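Local coordinates for MOG1 protein (Saccharomyces cerevisiae, PDB 1JHS) that binds the GTPase Gsp1, the yeast Ran, and takes part in nuclear protein import and poly(A)+ mRNA export, at residues V17-I22 / N39-E44; T105-E110 / H166-L171; P31-V36 / I58-E63; A12-V17 / H180-S185; L62-K67 / Q135-V140. The protein carries 1 engineered substitution. All coordinates share one frame; numbering follows the deposited sequence.

Contact 1. Residues V17-I22 / N39-E44; sequences VPPGFI and NSRRDE
The carbonyl oxygen of P19 is held by the guanidinium of R41, which turns one side to it so that two nitrogens share a single acceptor. R41 NE lies 2.9 Å from P19 O and R41 NH2 3.0 Å from P19 O, with the oxygen in the guanidinium plane; NH2 meets a lone pair in the carbonyl plane. The R41 chain runs extended from CG to NE, long enough to carry NE and NH2 to P19 O, and NH2 also forms a salt bridge with D49, so this buried charge has a countercharge. The next carbonyl is doubly satisfied too: G20 O accepts from S40 N at 2.8 Å and from S40 OG at 2.6 Å, the hydroxyl standing above the carbonyl plane. G20 suits the third position of the type II turn P18-F21, where its positive phi of 88° and the nearness of R41 CG would exclude a CB.

N39 uses both ends of its amide. OD1 accepts from R41 N in an Asx turn, while ND2 is hydrogen-bonded to E55 OE1 and A52 O. Its CB sits over the F21 ring, 3.9 Å from the centroid, a CH-pi contact; P18 CD lies over the opposite face.

F21 and N39 form a non-hydrogen-bonded antiparallel pair where edge strand 21-23 meets the end of strand 34-39. P18 and F21 also touch I57 of strand 56-63.

Contact 2. Residues T105-E110 / H166-L171; sequences TGLVME and HAVYQL
Y169 reaches from helix 163-178 to the backbone of strand 103-113, and T105 and L107 receive opposite ends of its side chain. Its CG, anti to the backbone N (chi1 -167°), puts the root of the ring on the strand side. L107 packs beside that root: its CG is 3.6 Å from Y169 CD1, and CD2 lies 4.0 Å from Y169 CB. A branched leucine suits this place because both methyls can fit round the tyrosine's first carbons.

Further out, the ring edge passes G106, whose N lies in the ring plane and whose CA is 3.5 Å from Y169 CE1. At the far end T105 OG1 donates to Y169 OH over 2.9 Å, the two side chains crossing at about a right angle. Both hydroxyls are buried, and each has a second partner: D96 for the phenol and Q173 for the threonine. An alanine in place of Y169 would probably leave T105 OG1 and D96 without this hydroxyl partner and open a gap beside L107 and G106.

The short segments' N-to-C directions are 144° apart, well short of antiparallel, with axes 9.0 Å apart at closest approach. Helix 163-178 packs on one face of the antiparallel seven-stranded sheet, while V108 of the same strand turns to W74 and V78 of helix 70-83, giving the alpha-beta-alpha sandwich of the Mog1/PsbP family.

Contact 3. Residues P31-V36 / I58-E63; sequences PDTQAV and IVDLLE. Engineered in segment 31-36: A35 (natural residue Glu).
The amide of Q34 and the carboxylate of D60 meet with their planes 85° apart. Q34 NE2 donates to D60 OD2 over 3.1 Å from above the carboxylate plane, while the acceptor lies near the amide's own plane. The other oxygen, D60 OD1, receives T33 OG1 at 2.8 Å on its syn lone pair. D60 CG lies anti to the backbone N (chi1 -152°), which places the carboxylate carbon by T33 and Q34. I58 CG2 approaches Q34 CD to 3.8 Å.

Under these side chains the backbones pair. A35 N bonds to V59 O, V59 N bonds to A35 O at 2.8 Å, and L61 N bonds to T33 O. The engineered alanine A35, glutamate in the natural protein, sets its CB 3.9 Å from V59 CB on the face that meets L8 of strand 4-8. Beta-branched V36 and I58, at home in strands, share the face of Q34 and D60.

A type I turn, P31-Q34, leads into this antiparallel pair of neighbouring strands, 34-39 and 56-63, in the seven-stranded sheet.

Contact 4. Residues A12-V17 / H180-S185; sequences AITTVV and HVVDTS
T14 turns a different branch to each of two residues on the C-terminal segment. Its OG1 lies 3.7 Å from H180 CB, the two side chains crossing obliquely, whereas its CG2 meets V182 CG2 at 3.9 Å with the side chains at about a right angle. The first torsion explains the division: OG1 stands between the backbone N and the carbonyl carbon (chi1 61°), and CG2 falls beside the N. Threonine suits this partly exposed edge, offering a methyl to the valine and a hydroxyl beside the CB of H180.

Under these side chains T14 and H180 form an antiparallel hydrogen-bonded pair, with T14 N to H180 O at 3.0 Å and H180 N to T14 O at 2.9 Å. I13 pairs with V181 on the other face, its CG2 resting 3.6 Å from H180 O. The small sheet so made has three strands, with 13-17 in the middle between 4-8 and 180-181; a classic beta bulge sets A12 and I13 together against L8.

Where strand 180-181 gives way to a turn, A12 O gathers two donors from the same face of its carbonyl plane, V182 N at 2.7 Å and D183 N at 3.1 Å. The small A12 lets this turn come close, with its CB 4.0 Å from D183 CB. D183 OD1 in turn accepts from S185 N, an Asx turn that leads into the short 3-10 segment.

Contact 5. Residues L62-K67 / Q135-V140; sequences LETVDK and QFDTDV
D137 opens the contact by offering its backbone oxygen to T64 N, a long bond of 3.3 Å that arrives from above the carbonyl plane. Its positive phi of 49° belongs to a G1 beta bulge, in which D137 and T138 together face L133. T138 follows with its side chain directed mainly elsewhere: OG1 donates to F136 O, while CG2, anti to the backbone N, lies 3.4 Å from L62 O.

D139 carries the centre of the contact. Its backbone makes both bonds of a hydrogen-bonded pair with L62, D139 N to L62 O at 2.7 Å and L62 N to D139 O at 3.0 Å. Its side chain crosses that of T64 at about a right angle, and OD2 accepts from V65 N at 3.1 Å, the donor standing above the carboxylate plane. A water bridges D139 OD1, 2.8 Å away, to T64 OG1. Outside the two segments OD1 forms a salt bridge with R132 and OD2 accepts from H77, so an acid suits this buried spot, where donors converge on both oxygens. An alanine in place of D139 would probably leave V65 N without its acceptor and R132 without this countercharge.

The arrangement is an antiparallel strand pair ending at a G1 bulge, where the D139 carboxylate takes the backbone N of V65 just past the end of strand 56-63.

Overall arrangement
Contacts 1, 2, 3 and 5 all reach the seven-stranded antiparallel sheet, while contact 4 belongs to the separate three-stranded one. Contacts 3 and 5 lie on opposite edges of strand 56-63, their centres 13 Å apart, and touch through L61 and V140. Contact 1 sits at the sheet's outer strand, about 31 Å between centres from contact 5; its P18 packs on L171 of contact 2, which brings in helix 163-178. Along the chain contact 3 closes before contact 2 opens, contacts 2 and 5 alternate, and contact 4, near the chain ends, encloses the rest. I13 meets L61, tying the two sheets, so segments far apart in sequence join one compact domain.

Contact 1. Residues V17-I22 / N39-E44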
# COMPACT_ATOMS: atom_id res chain seq x y z
N VAL A 17 -3.24 -11.41 -2.04
CA VAL A 17 -1.93 -11.11 -1.46
C VAL A 17 -0.94 -12.18 -1.97
O VAL A 17 -1.35 -13.27 -2.40
CB VAL A 17 -1.91 -11.06 0.12
CG1 VAL A 17 -2.97 -10.07 0.63
CG2 VAL A 17 -2.10 -12.45 0.70
N PRO A 18 0.36 -11.88 -1.95
CA PRO A 18 1.33 -12.87 -2.43
C PRO A 18 1.49 -14.08 -1.54
O PRO A 18 1.21 -14.02 -0.34
CB PRO A 18 2.66 -12.09 -2.47
CG PRO A 18 2.25 -10.64 -2.53
CD PRO A 18 1.04 -10.62 -1.59
N PRO A 19 1.95 -15.20 -2.12
CA PRO A 19 2.14 -16.38 -1.27
C PRO A 19 3.26 -16.08 -0.26
O PRO A 19 4.15 -15.27 -0.52
CB PRO A 19 2.51 -17.48 -2.28
CG PRO A 19 3.05 -16.72 -3.50
CD PRO A 19 2.14 -15.51 -3.55
N GLY A 20 3.18 -16.70 0.91
CA GLY A 20 4.20 -16.48 1.92
C GLY A 20 3.92 -15.28 2.81
O GLY A 20 4.72 -14.99 3.72
N PHE A 21 2.81 -14.59 2.56
CA PHE A 21 2.44 -13.43 3.38
C PHE A 21 1.42 -13.92 4.40
O PHE A 21 0.44 -14.57 4.04
CB PHE A 21 1.82 -12.32 2.52
CG PHE A 21 2.83 -11.41 1.89
CD1 PHE A 21 3.74 -11.89 0.96
CD2 PHE A 21 2.86 -10.04 2.22
CE1 PHE A 21 4.68 -11.04 0.36
CE2 PHE A 21 3.79 -9.19 1.62
CZ PHE A 21 4.71 -9.70 0.68
N ILE A 22 1.65 -13.61 5.67
CA ILE A 22 0.76 -14.06 6.72
C ILE A 22 -0.14 -12.93 7.21
O ILE A 22 0.24 -11.76 7.21
CB ILE A 22 1.57 -14.61 7.92
CG1 ILE A 22 0.63 -14.98 9.07
CG2 ILE A 22 2.54 -13.58 8.40
CD1 ILE A 22 1.35 -15.63 10.24
N ASN A 39 5.25 -10.10 5.03
CA ASN A 39 6.00 -11.09 4.26
C ASN A 39 6.71 -12.00 5.27
O ASN A 39 7.58 -11.53 6.01
CB ASN A 39 7.04 -10.37 3.38
CG ASN A 39 7.74 -11.32 2.42
OD1 ASN A 39 7.94 -12.50 2.73
ND2 ASN A 39 8.14 -10.80 1.26
N SER A 40 6.34 -13.28 5.30
CA SER A 40 6.98 -14.23 6.22
C SER A 40 7.83 -15.27 5.48
O SER A 40 8.14 -16.33 6.03
CB SER A 40 5.93 -14.95 7.07
OG SER A 40 5.10 -15.73 6.23
N ARG A 41 8.22 -14.96 4.24
CA ARG A 41 9.05 -15.88 3.45
C ARG A 41 10.45 -16.04 4.03
O ARG A 41 11.00 -15.10 4.61
CB ARG A 41 9.20 -15.36 2.02
CG ARG A 41 7.90 -15.18 1.26
CD ARG A 41 8.15 -14.57 -0.13
NE ARG A 41 6.91 -14.49 -0.91
CZ ARG A 41 6.82 -13.98 -2.13
NH1 ARG A 41 7.89 -13.50 -2.74
NH2 ARG A 41 5.65 -13.97 -2.76
N ARG A 42 11.02 -17.22 3.86
CA ARG A 42 12.39 -17.47 4.32
C ARG A 42 13.32 -16.94 3.22
O ARG A 42 12.94 -16.87 2.05
CB ARG A 42 12.61 -18.97 4.55
CG ARG A 42 11.78 -19.54 5.69
CD ARG A 42 12.15 -21.00 6.02
NE ARG A 42 11.92 -21.90 4.89
CZ ARG A 42 10.72 -22.28 4.47
NH1 ARG A 42 9.63 -21.85 5.09
NH2 ARG A 42 10.61 -23.08 3.42
N ASP A 43 14.54 -16.57 3.59
CA ASP A 43 15.46 -16.04 2.59
C ASP A 43 15.72 -17.02 1.44
O ASP A 43 15.89 -16.60 0.30
CB ASP A 43 16.81 -15.65 3.23
CG ASP A 43 16.66 -14.59 4.31
OD1 ASP A 43 15.69 -13.81 4.28
OD2 ASP A 43 17.55 -14.54 5.20
N GLU A 44 15.74 -18.31 1.74
CA GLU A 44 16.00 -19.35 0.74
C GLU A 44 14.92 -19.47 -0.32
O GLU A 44 15.23 -19.58 -1.52
CB GLU A 44 16.14 -20.73 1.39
CG GLU A 44 16.83 -20.78 2.73
CD GLU A 44 15.92 -20.34 3.85
OE1 GLU A 44 15.90 -19.13 4.15
OE2 GLU A 44 15.22 -21.20 4.42

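Contact 2. Residues T105-E110 / H166-L171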
# COMPACT_ATOMS: atom_id res chain seq x y z
N THR A 105 -3.91 4.71 -7.86
CA THR A 105 -2.73 4.03 -7.32
C THR A 105 -1.43 4.81 -7.60
O THR A 105 -1.35 5.56 -8.57
CB THR A 105 -2.56 2.62 -7.94
OG1 THR A 105 -2.40 2.73 -9.37
CG2 THR A 105 -3.77 1.76 -7.67
N GLY A 106 -0.43 4.61 -6.75
CA GLY A 106 0.86 5.26 -6.96
C GLY A 106 1.91 4.70 -6.01
O GLY A 106 1.58 3.96 -5.08
N LEU A 107 3.18 5.01 -6.30
CA LEU A 107 4.30 4.64 -5.44
C LEU A 107 4.77 6.00 -4.91
O LEU A 107 4.90 6.96 -5.68
CB LEU A 107 5.44 4.00 -6.23
CG LEU A 107 5.27 2.59 -6.78
CD1 LEU A 107 6.56 2.25 -7.51
CD2 LEU A 107 5.02 1.61 -5.64
N VAL A 108 5.06 6.08 -3.63
CA VAL A 108 5.43 7.34 -3.00
C VAL A 108 6.73 7.22 -2.23
O VAL A 108 7.03 6.17 -1.68
CB VAL A 108 4.28 7.74 -2.03
CG1 VAL A 108 4.71 8.89 -1.11
CG2 VAL A 108 3.04 8.14 -2.88
N MET A 109 7.50 8.31 -2.19
CA MET A 109 8.77 8.30 -1.48
C MET A 109 9.03 9.67 -0.89
O MET A 109 8.81 10.70 -1.55
CB MET A 109 9.90 7.95 -2.45
CG MET A 109 11.26 7.70 -1.79
SD MET A 109 12.50 7.33 -3.09
CE MET A 109 12.33 8.77 -4.02
N GLU A 110 9.49 9.68 0.35
CA GLU A 110 9.83 10.92 1.04
C GLU A 110 11.01 11.56 0.31
O GLU A 110 11.90 10.85 -0.15
CB GLU A 110 10.28 10.61 2.48
CG GLU A 110 11.18 11.69 3.11
CD GLU A 110 11.58 11.33 4.53
OE1 GLU A 110 10.66 11.21 5.37
OE2 GLU A 110 12.80 11.17 4.80
N HIS A 166 8.77 -1.96 -8.91
CA HIS A 166 7.89 -2.24 -10.04
C HIS A 166 7.00 -3.45 -9.68
O HIS A 166 5.80 -3.49 -10.03
CB HIS A 166 8.75 -2.55 -11.28
CG HIS A 166 7.94 -2.79 -12.52
ND1 HIS A 166 7.21 -3.94 -12.72
CD2 HIS A 166 7.70 -1.99 -13.59
CE1 HIS A 166 6.55 -3.84 -13.87
NE2 HIS A 166 6.83 -2.66 -14.41
N ALA A 167 7.58 -4.41 -8.97
CA ALA A 167 6.84 -5.61 -8.59
C ALA A 167 5.77 -5.23 -7.57
O ALA A 167 4.61 -5.66 -7.68
CB ALA A 167 7.79 -6.64 -8.00
N VAL A 168 6.14 -4.41 -6.59
CA VAL A 168 5.18 -3.97 -5.58
C VAL A 168 4.03 -3.19 -6.22
O VAL A 168 2.87 -3.35 -5.85
CB VAL A 168 5.88 -3.11 -4.51
CG1 VAL A 168 4.84 -2.37 -3.63
CG2 VAL A 168 6.77 -4.03 -3.66
N TYR A 169 4.34 -2.37 -7.21
CA TYR A 169 3.29 -1.60 -7.86
C TYR A 169 2.35 -2.53 -8.62
O TYR A 169 1.15 -2.27 -8.69
CB TYR A 169 3.88 -0.56 -8.81
CG TYR A 169 2.86 0.45 -9.25
CD1 TYR A 169 2.24 1.30 -8.33
CD2 TYR A 169 2.52 0.59 -10.60
CE1 TYR A 169 1.33 2.29 -8.75
CE2 TYR A 169 1.61 1.56 -11.03
CZ TYR A 169 1.02 2.40 -10.10
OH TYR A 169 0.15 3.38 -10.53
N GLN A 170 2.88 -3.60 -9.19
CA GLN A 170 2.01 -4.53 -9.90
C GLN A 170 1.08 -5.19 -8.88
O GLN A 170 -0.13 -5.32 -9.10
CB GLN A 170 2.81 -5.60 -10.63
CG GLN A 170 1.91 -6.52 -11.43
CD GLN A 170 2.69 -7.54 -12.24
OE1 GLN A 170 3.87 -7.33 -12.56
NE2 GLN A 170 2.03 -8.65 -12.59
N LEU A 171 1.63 -5.59 -7.74
CA LEU A 171 0.81 -6.20 -6.68
C LEU A 171 -0.28 -5.24 -6.25
O LEU A 171 -1.45 -5.61 -6.14
CB LEU A 171 1.69 -6.56 -5.47
CG LEU A 171 0.97 -6.87 -4.16
CD1 LEU A 171 0.06 -8.10 -4.33
CD2 LEU A 171 2.01 -7.14 -3.06

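Contact 3. Residues P31-V36 / I58-E63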
# COMPACT_ATOMS: atom_id res chain seq x y z
N PRO A 31 -5.80 -3.10 14.56
CA PRO A 31 -6.90 -2.14 14.63
C PRO A 31 -8.14 -2.66 13.93
O PRO A 31 -8.04 -3.33 12.90
CB PRO A 31 -6.32 -0.90 13.97
CG PRO A 31 -4.88 -0.98 14.32
CD PRO A 31 -4.57 -2.44 14.09
N ASP A 32 -9.29 -2.33 14.49
CA ASP A 32 -10.58 -2.77 13.95
C ASP A 32 -10.84 -2.43 12.47
O ASP A 32 -11.47 -3.20 11.75
CB ASP A 32 -11.70 -2.17 14.81
CG ASP A 32 -11.56 -2.54 16.28
OD1 ASP A 32 -11.38 -3.75 16.57
OD2 ASP A 32 -11.63 -1.64 17.15
N THR A 33 -10.34 -1.28 12.02
CA THR A 33 -10.56 -0.88 10.63
C THR A 33 -9.51 -1.45 9.67
O THR A 33 -9.58 -1.21 8.45
CB THR A 33 -10.51 0.66 10.50
OG1 THR A 33 -9.25 1.13 11.01
CG2 THR A 33 -11.66 1.31 11.31
N GLN A 34 -8.57 -2.23 10.19
CA GLN A 34 -7.48 -2.76 9.36
C GLN A 34 -7.33 -4.24 9.13
O GLN A 34 -7.76 -5.07 9.94
CB GLN A 34 -6.12 -2.30 9.93
CG GLN A 34 -5.88 -0.81 9.95
CD GLN A 34 -4.50 -0.43 10.49
OE1 GLN A 34 -3.77 -1.28 11.01
NE2 GLN A 34 -4.15 0.84 10.36
N ALA A 35 -6.69 -4.55 7.99
CA ALA A 35 -6.31 -5.91 7.64
C ALA A 35 -4.78 -5.73 7.45
O ALA A 35 -4.34 -4.78 6.79
CB ALA A 35 -6.99 -6.36 6.35
N VAL A 36 -3.97 -6.58 8.07
CA VAL A 36 -2.50 -6.46 8.00
C VAL A 36 -1.85 -7.77 7.59
O VAL A 36 -2.09 -8.80 8.23
CB VAL A 36 -1.93 -6.06 9.40
CG1 VAL A 36 -0.40 -5.93 9.35
CG2 VAL A 36 -2.60 -4.75 9.89
N ILE A 58 -1.11 -3.11 4.43
CA ILE A 58 -2.17 -2.70 5.35
C ILE A 58 -3.36 -2.22 4.52
O ILE A 58 -3.20 -1.46 3.58
CB ILE A 58 -1.77 -1.52 6.25
CG1 ILE A 58 -0.64 -1.91 7.22
CG2 ILE A 58 -3.03 -1.07 7.08
CD1 ILE A 58 -0.23 -0.78 8.12
N VAL A 59 -4.55 -2.70 4.86
CA VAL A 59 -5.77 -2.26 4.18
C VAL A 59 -6.46 -1.54 5.31
O VAL A 59 -6.57 -2.07 6.42
CB VAL A 59 -6.63 -3.46 3.72
CG1 VAL A 59 -7.92 -2.96 3.10
CG2 VAL A 59 -5.87 -4.31 2.71
N ASP A 60 -6.93 -0.32 5.05
CA ASP A 60 -7.57 0.44 6.11
C ASP A 60 -8.88 1.05 5.63
O ASP A 60 -8.92 1.70 4.58
CB ASP A 60 -6.63 1.55 6.56
CG ASP A 60 -6.85 1.95 8.01
OD1 ASP A 60 -7.91 1.59 8.58
OD2 ASP A 60 -5.95 2.62 8.57
N LEU A 61 -9.95 0.85 6.39
CA LEU A 61 -11.27 1.39 6.04
C LEU A 61 -11.39 2.72 6.75
O LEU A 61 -11.53 2.77 7.98
CB LEU A 61 -12.36 0.43 6.51
CG LEU A 61 -12.24 -1.00 5.98
CD1 LEU A 61 -13.41 -1.84 6.52
CD2 LEU A 61 -12.28 -1.00 4.44
N LEU A 62 -11.31 3.80 5.97
CA LEU A 62 -11.36 5.14 6.54
C LEU A 62 -12.59 5.93 6.12
O LEU A 62 -13.27 5.59 5.17
CB LEU A 62 -10.09 5.90 6.11
CG LEU A 62 -8.74 5.25 6.48
CD1 LEU A 62 -7.58 6.09 5.92
CD2 LEU A 62 -8.64 5.15 8.00
N GLU A 63 -12.89 6.99 6.84
CA GLU A 63 -14.04 7.82 6.47
C GLU A 63 -13.68 8.55 5.19
O GLU A 63 -12.50 8.86 4.95
CB GLU A 63 -14.31 8.86 7.53
CG GLU A 63 -14.60 8.32 8.89
CD GLU A 63 -14.74 9.47 9.87
OE1 GLU A 63 -15.19 10.56 9.39
OE2 GLU A 63 -14.41 9.31 11.07

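Contact 4. Residues A12-V17 / H180-S185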
# COMPACT_ATOMS: atom_id res chain seq x y z
N ALA A 12 -16.15 -10.20 4.59
CA ALA A 12 -16.96 -9.16 3.97
C ALA A 12 -16.28 -8.59 2.72
O ALA A 12 -16.93 -8.02 1.85
CB ALA A 12 -17.22 -8.05 4.96
N ILE A 13 -14.96 -8.73 2.64
CA ILE A 13 -14.22 -8.20 1.50
C ILE A 13 -13.18 -9.22 1.04
O ILE A 13 -12.69 -9.99 1.86
CB ILE A 13 -13.48 -6.90 1.92
CG1 ILE A 13 -14.47 -5.75 2.06
CG2 ILE A 13 -12.39 -6.53 0.91
CD1 ILE A 13 -13.87 -4.54 2.71
N THR A 14 -12.87 -9.25 -0.25
CA THR A 14 -11.82 -10.13 -0.74
C THR A 14 -10.88 -9.32 -1.63
O THR A 14 -11.27 -8.29 -2.20
CB THR A 14 -12.36 -11.36 -1.57
OG1 THR A 14 -13.06 -10.90 -2.74
CG2 THR A 14 -13.31 -12.21 -0.71
N THR A 15 -9.63 -9.75 -1.69
CA THR A 15 -8.64 -9.13 -2.56
C THR A 15 -7.58 -10.22 -2.66
O THR A 15 -7.88 -11.39 -2.37
CB THR A 15 -8.07 -7.80 -1.98
OG1 THR A 15 -7.14 -7.23 -2.93
CG2 THR A 15 -7.38 -8.02 -0.64
N VAL A 16 -6.36 -9.88 -3.07
CA VAL A 16 -5.33 -10.92 -3.16
C VAL A 16 -4.06 -10.45 -2.48
O VAL A 16 -3.87 -9.24 -2.32
CB VAL A 16 -4.98 -11.24 -4.63
CG1 VAL A 16 -6.22 -11.75 -5.36
CG2 VAL A 16 -4.43 -9.97 -5.34
N VAL A 17 -3.24 -11.41 -2.04
CA VAL A 17 -1.93 -11.11 -1.46
C VAL A 17 -0.94 -12.18 -1.97
O VAL A 17 -1.35 -13.27 -2.40
CB VAL A 17 -1.91 -11.06 0.12
CG1 VAL A 17 -2.97 -10.07 0.63
CG2 VAL A 17 -2.10 -12.45 0.70
N HIS A 180 -13.07 -6.67 -3.81
CA HIS A 180 -14.52 -6.86 -3.92
C HIS A 180 -15.25 -6.85 -2.58
O HIS A 180 -14.83 -7.51 -1.62
CB HIS A 180 -14.82 -8.19 -4.63
CG HIS A 180 -14.47 -8.20 -6.09
ND1 HIS A 180 -14.97 -7.28 -6.98
CD2 HIS A 180 -13.66 -9.03 -6.80
CE1 HIS A 180 -14.49 -7.55 -8.19
NE2 HIS A 180 -13.69 -8.60 -8.11
N VAL A 181 -16.35 -6.10 -2.52
CA VAL A 181 -17.14 -6.07 -1.31
C VAL A 181 -18.13 -7.23 -1.46
O VAL A 181 -18.94 -7.24 -2.39
CB VAL A 181 -17.91 -4.74 -1.12
CG1 VAL A 181 -18.69 -4.77 0.19
CG2 VAL A 181 -16.92 -3.56 -1.10
N VAL A 182 -18.03 -8.20 -0.56
CA VAL A 182 -18.88 -9.38 -0.58
C VAL A 182 -20.13 -9.18 0.26
O VAL A 182 -21.23 -9.55 -0.15
CB VAL A 182 -18.11 -10.61 -0.03
CG1 VAL A 182 -19.05 -11.80 0.15
CG2 VAL A 182 -16.98 -10.97 -0.98
N ASP A 183 -19.95 -8.57 1.43
CA ASP A 183 -21.04 -8.34 2.38
C ASP A 183 -21.10 -6.87 2.78
O ASP A 183 -20.30 -6.39 3.59
CB ASP A 183 -20.83 -9.24 3.61
CG ASP A 183 -21.83 -8.98 4.72
OD1 ASP A 183 -22.84 -8.27 4.49
OD2 ASP A 183 -21.61 -9.49 5.85
N THR A 184 -22.08 -6.15 2.24
CA THR A 184 -22.23 -4.73 2.54
C THR A 184 -22.60 -4.41 3.99
O THR A 184 -22.47 -3.26 4.42
CB THR A 184 -23.28 -4.10 1.63
OG1 THR A 184 -24.53 -4.77 1.81
CG2 THR A 184 -22.85 -4.21 0.19
N SER A 185 -23.04 -5.41 4.75
CA SER A 185 -23.41 -5.17 6.15
C SER A 185 -22.21 -4.72 6.95
O SER A 185 -22.36 -4.22 8.06
CB SER A 185 -24.03 -6.42 6.78
OG SER A 185 -23.14 -7.52 6.78

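Contact 5. Residues L62-K67 / Q135-V140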
# COMPACT_ATOMS: atom_id res chain seq x y z
N LEU A 62 -11.31 3.80 5.97
CA LEU A 62 -11.36 5.14 6.54
C LEU A 62 -12.59 5.93 6.12
O LEU A 62 -13.27 5.59 5.17
CB LEU A 62 -10.09 5.90 6.11
CG LEU A 62 -8.74 5.25 6.48
CD1 LEU A 62 -7.58 6.09 5.92
CD2 LEU A 62 -8.64 5.15 8.00
N GLU A 63 -12.89 6.99 6.84
CA GLU A 63 -14.04 7.82 6.47
C GLU A 63 -13.68 8.55 5.19
O GLU A 63 -12.50 8.86 4.95
CB GLU A 63 -14.31 8.86 7.53
CG GLU A 63 -14.60 8.32 8.89
CD GLU A 63 -14.74 9.47 9.87
OE1 GLU A 63 -15.19 10.56 9.39
OE2 GLU A 63 -14.41 9.31 11.07
N THR A 64 -14.67 8.84 4.35
CA THR A 64 -14.41 9.55 3.11
C THR A 64 -13.87 10.96 3.41
O THR A 64 -14.40 11.65 4.27
CB THR A 64 -15.70 9.74 2.27
OG1 THR A 64 -16.27 8.46 1.96
CG2 THR A 64 -15.38 10.47 0.96
N VAL A 65 -12.83 11.39 2.70
CA VAL A 65 -12.35 12.73 2.92
C VAL A 65 -13.14 13.68 2.00
O VAL A 65 -13.49 13.33 0.86
CB VAL A 65 -10.82 12.86 2.67
CG1 VAL A 65 -10.48 12.53 1.23
CG2 VAL A 65 -10.37 14.25 3.04
N ASP A 66 -13.43 14.87 2.51
CA ASP A 66 -14.20 15.86 1.77
C ASP A 66 -13.46 16.52 0.60
O ASP A 66 -13.32 17.74 0.57
CB ASP A 66 -14.71 16.94 2.73
CG ASP A 66 -15.68 17.91 2.05
OD1 ASP A 66 -16.53 17.45 1.25
OD2 ASP A 66 -15.58 19.13 2.32
N LYS A 67 -13.00 15.71 -0.34
CA LYS A 67 -12.31 16.20 -1.53
C LYS A 67 -12.95 15.42 -2.68
O LYS A 67 -12.90 14.18 -2.68
CB LYS A 67 -10.82 15.86 -1.50
CG LYS A 67 -10.03 16.40 -0.32
CD LYS A 67 -9.50 17.79 -0.56
CE LYS A 67 -8.59 18.22 0.60
NZ LYS A 67 -7.79 19.43 0.26
N GLN A 135 -20.72 5.11 -1.81
CA GLN A 135 -22.01 4.59 -1.37
C GLN A 135 -22.04 4.30 0.15
O GLN A 135 -23.11 4.28 0.76
CB GLN A 135 -22.28 3.28 -2.13
CG GLN A 135 -23.59 2.63 -1.81
CD GLN A 135 -23.90 1.40 -2.67
OE1 GLN A 135 -25.05 0.95 -2.71
NE2 GLN A 135 -22.88 0.84 -3.33
N PHE A 136 -20.87 4.08 0.73
CA PHE A 136 -20.76 3.77 2.16
C PHE A 136 -19.90 4.77 2.92
O PHE A 136 -19.46 4.48 4.03
CB PHE A 136 -20.18 2.37 2.35
CG PHE A 136 -20.93 1.30 1.61
CD1 PHE A 136 -20.33 0.62 0.57
CD2 PHE A 136 -22.27 1.03 1.91
CE1 PHE A 136 -21.03 -0.34 -0.16
CE2 PHE A 136 -22.98 0.07 1.18
CZ PHE A 136 -22.36 -0.61 0.14
N ASP A 137 -19.66 5.92 2.31
CA ASP A 137 -18.87 6.99 2.91
C ASP A 137 -17.57 6.41 3.46
O ASP A 137 -17.15 6.74 4.58
CB ASP A 137 -19.64 7.61 4.05
CG ASP A 137 -19.60 9.09 4.00
OD1 ASP A 137 -20.25 9.69 3.09
OD2 ASP A 137 -18.88 9.65 4.86
N THR A 138 -16.95 5.54 2.68
CA THR A 138 -15.70 4.93 3.11
C THR A 138 -14.64 5.08 2.03
O THR A 138 -14.91 4.83 0.86
CB THR A 138 -15.91 3.44 3.41
OG1 THR A 138 -16.84 3.30 4.49
CG2 THR A 138 -14.60 2.77 3.76
N ASP A 139 -13.44 5.51 2.43
CA ASP A 139 -12.30 5.61 1.52
C ASP A 139 -11.38 4.45 1.96
O ASP A 139 -10.89 4.45 3.10
CB ASP A 139 -11.54 6.94 1.71
CG ASP A 139 -11.99 8.02 0.73
OD1 ASP A 139 -12.74 7.68 -0.23
OD2 ASP A 139 -11.59 9.21 0.90
N VAL A 140 -11.23 3.45 1.10
CA VAL A 140 -10.35 2.31 1.42
C VAL A 140 -8.92 2.69 1.02
O VAL A 140 -8.69 3.03 -0.14
CB VAL A 140 -10.73 1.07 0.63
CG1 VAL A 140 -9.79 -0.10 1.03
CG2 VAL A 140 -12.20 0.72 0.90
O HOH W 1 -15.55 7.57 -0.39